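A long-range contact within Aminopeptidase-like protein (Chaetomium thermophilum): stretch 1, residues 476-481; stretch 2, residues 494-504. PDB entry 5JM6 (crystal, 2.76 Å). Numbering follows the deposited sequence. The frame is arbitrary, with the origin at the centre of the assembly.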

# COMPACT_ATOMS: atom_id res chain seq x y z
N ASP A 476 -35.81 -13.71 -25.95
CA ASP A 476 -35.73 -12.39 -25.35
C ASP A 476 -35.53 -11.33 -26.41
O ASP A 476 -34.63 -11.41 -27.25
CB ASP A 476 -34.61 -12.28 -24.31
CG ASP A 476 -35.05 -12.78 -22.95
OD1 ASP A 476 -35.35 -13.98 -22.81
OD2 ASP A 476 -35.20 -11.94 -22.04
N VAL A 477 -36.37 -10.32 -26.33
CA VAL A 477 -36.52 -9.33 -27.37
C VAL A 477 -36.52 -7.95 -26.73
O VAL A 477 -37.09 -7.77 -25.66
CB VAL A 477 -37.82 -9.61 -28.16
CG1 VAL A 477 -38.28 -8.40 -28.90
CG2 VAL A 477 -37.62 -10.78 -29.11
N GLY A 478 -35.86 -6.99 -27.36
CA GLY A 478 -35.87 -5.66 -26.78
C GLY A 478 -35.71 -4.51 -27.73
O GLY A 478 -35.07 -4.61 -28.78
N ILE A 479 -36.28 -3.38 -27.33
CA ILE A 479 -36.14 -2.13 -28.05
C ILE A 479 -34.91 -1.43 -27.48
O ILE A 479 -34.77 -1.31 -26.27
CB ILE A 479 -37.40 -1.25 -27.90
CG1 ILE A 479 -38.64 -2.04 -28.35
CG2 ILE A 479 -37.26 0.04 -28.69
CD1 ILE A 479 -39.93 -1.27 -28.22
N PRO A 480 -33.99 -1.01 -28.36
CA PRO A 480 -32.72 -0.45 -27.90
C PRO A 480 -32.89 0.87 -27.16
O PRO A 480 -33.79 1.66 -27.47
CB PRO A 480 -31.93 -0.26 -29.19
CG PRO A 480 -32.96 -0.12 -30.24
CD PRO A 480 -34.08 -1.02 -29.83
N GLN A 481 -32.01 1.11 -26.19
CA GLN A 481 -32.09 2.28 -25.34
C GLN A 481 -30.72 2.68 -24.80
O GLN A 481 -29.87 1.82 -24.57
CB GLN A 481 -33.07 2.03 -24.19
CG GLN A 481 -32.75 2.76 -22.90
CD GLN A 481 -33.60 2.30 -21.75
OE1 GLN A 481 -34.35 1.33 -21.87
NE2 GLN A 481 -33.49 2.98 -20.62
N LEU A 494 -38.77 6.91 -33.25
CA LEU A 494 -39.52 5.90 -33.98
C LEU A 494 -39.52 4.55 -33.28
O LEU A 494 -40.19 3.62 -33.72
CB LEU A 494 -38.97 5.73 -35.39
CG LEU A 494 -38.98 6.98 -36.26
CD1 LEU A 494 -38.29 6.68 -37.57
CD2 LEU A 494 -40.41 7.45 -36.48
N ASP A 495 -38.76 4.44 -32.20
CA ASP A 495 -38.60 3.15 -31.54
C ASP A 495 -39.88 2.59 -30.89
O ASP A 495 -40.08 1.38 -30.92
CB ASP A 495 -37.46 3.23 -30.53
CG ASP A 495 -36.12 2.88 -31.16
OD1 ASP A 495 -36.01 1.79 -31.75
OD2 ASP A 495 -35.18 3.71 -31.09
N PRO A 496 -40.73 3.45 -30.29
CA PRO A 496 -42.00 2.85 -29.85
C PRO A 496 -42.80 2.26 -31.00
O PRO A 496 -43.23 1.11 -30.91
CB PRO A 496 -42.74 4.03 -29.21
CG PRO A 496 -41.66 4.95 -28.77
CD PRO A 496 -40.58 4.84 -29.81
N GLY A 497 -42.97 3.02 -32.08
CA GLY A 497 -43.73 2.57 -33.23
C GLY A 497 -43.15 1.31 -33.86
O GLY A 497 -43.88 0.36 -34.14
N LEU A 498 -41.84 1.31 -34.07
CA LEU A 498 -41.17 0.13 -34.60
C LEU A 498 -41.38 -1.07 -33.68
O LEU A 498 -41.43 -2.21 -34.14
CB LEU A 498 -39.68 0.40 -34.81
CG LEU A 498 -39.31 1.39 -35.92
CD1 LEU A 498 -37.83 1.76 -35.84
CD2 LEU A 498 -39.64 0.81 -37.29
N GLY A 499 -41.52 -0.80 -32.39
CA GLY A 499 -41.81 -1.83 -31.42
C GLY A 499 -43.18 -2.46 -31.61
O GLY A 499 -43.29 -3.68 -31.74
N VAL A 500 -44.20 -1.62 -31.72
CA VAL A 500 -45.57 -2.05 -31.91
C VAL A 500 -45.67 -2.83 -33.20
O VAL A 500 -46.36 -3.84 -33.28
CB VAL A 500 -46.47 -0.82 -32.10
CG1 VAL A 500 -47.89 -1.22 -32.43
CG2 VAL A 500 -46.41 0.09 -30.89
N LYS A 501 -44.97 -2.35 -34.21
CA LYS A 501 -44.98 -2.97 -35.52
C LYS A 501 -44.47 -4.41 -35.46
O LYS A 501 -45.08 -5.32 -36.03
CB LYS A 501 -44.15 -2.16 -36.51
CG LYS A 501 -44.28 -2.62 -37.94
CD LYS A 501 -43.29 -1.90 -38.83
CE LYS A 501 -43.53 -2.22 -40.29
NZ LYS A 501 -42.53 -1.54 -41.17
N PHE A 502 -43.37 -4.63 -34.75
CA PHE A 502 -42.82 -5.97 -34.63
C PHE A 502 -43.70 -6.89 -33.79
O PHE A 502 -43.95 -8.03 -34.18
CB PHE A 502 -41.41 -5.94 -34.02
CG PHE A 502 -40.93 -7.30 -33.60
CD1 PHE A 502 -40.57 -8.24 -34.56
CD2 PHE A 502 -40.87 -7.65 -32.27
CE1 PHE A 502 -40.13 -9.49 -34.18
CE2 PHE A 502 -40.43 -8.90 -31.88
CZ PHE A 502 -40.07 -9.82 -32.84
N TYR A 503 -44.15 -6.41 -32.63
CA TYR A 503 -44.98 -7.23 -31.76
C TYR A 503 -46.29 -7.61 -32.43
O TYR A 503 -46.74 -8.75 -32.33
CB TYR A 503 -45.27 -6.50 -30.45
CG TYR A 503 -44.07 -6.26 -29.58
CD1 TYR A 503 -43.07 -7.22 -29.45
CD2 TYR A 503 -43.93 -5.08 -28.88
CE1 TYR A 503 -41.97 -7.00 -28.65
CE2 TYR A 503 -42.83 -4.84 -28.08
CZ TYR A 503 -41.86 -5.81 -27.97
OH TYR A 503 -40.76 -5.57 -27.17
N LYS A 504 -46.91 -6.65 -33.12
CA LYS A 504 -48.13 -6.94 -33.86
C LYS A 504 -47.85 -8.01 -34.91
O LYS A 504 -48.67 -8.90 -35.14
CB LYS A 504 -48.69 -5.69 -34.54
CG LYS A 504 -49.98 -5.97 -35.32
CD LYS A 504 -50.38 -4.82 -36.22
CE LYS A 504 -51.17 -5.31 -37.43
NZ LYS A 504 -52.63 -5.44 -37.16

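An extended segment, residues 476-481, lies against one side of a helix formed by the second stretch, and packing alone holds the two together: no hydrogen bond crosses between them. The helix satisfies its own backbone through i to i+4 bonds, such as Gly499 N to Asp495 O at 3.0 Å and Tyr503 N to Gly499 O at 3.0 Å, so what it offers the first stretch is a surface of side chains and one bare patch of backbone. About 310 Å² is buried, both sides summed.

Asp476 takes no part. Its side chain stays out of reach of the helix, and its OD1 is hydrogen-bonded elsewhere in the structure.

The contact begins with Val477, whose CA-to-CB bond points toward the helix. With chi1 in the t well, its CG1 methyl meets two aromatic rings, lying 3.7 Å from CE2 of Phe502 and 4.0 Å from CE1 of Tyr503. The methyl approaches the Phe502 ring obliquely but sits at the edge of the Tyr503 ring, near its plane. A short branched side chain suits this place, since the CA atoms of Val477 and Tyr503 are still 9.8 Å apart and the large rings span much of that gap. Tyr503 leaves the helix sideways, yet its end comes nearer to the strand.

Gly478 follows with no side chain, and a CB here would point away from the helix, as expected from the alternation of an extended chain.

Ile479 points toward the helix again and has the largest covered area of any residue in the contact, 86 Å². Its m, t rotamer extends CD1 to within 3.8 Å of the CA of Gly499, while CG2 lies 3.7 Å from CB of Asp495, one helical turn earlier. CG1 is 4.3 Å from OH of Tyr503, a looser approach. The absence of a side chain at Gly499 is essential to this fit: an ideal CB there would lie 2.5 Å from Ile479 CD1, a clash. The CA atoms of Ile479 and Gly499 are 6.6 Å apart, so the long aliphatic chain rests almost directly on the helix backbone.

The CA-to-CB bond of Pro480 points sideways, and the residue closes the contact with its ring CG 3.9 Å from OD1 of Asp495. This is van der Waals contact, for which a compact ring tied back to the backbone nitrogen is enough; Asp495 meets Ile479 with its CB as well, and its OD2 is hydrogen-bonded to a residue adjoining one of the stretches. At Gln481 the contact has ended: although buried, its side chain leads away and makes no contact with the second stretch.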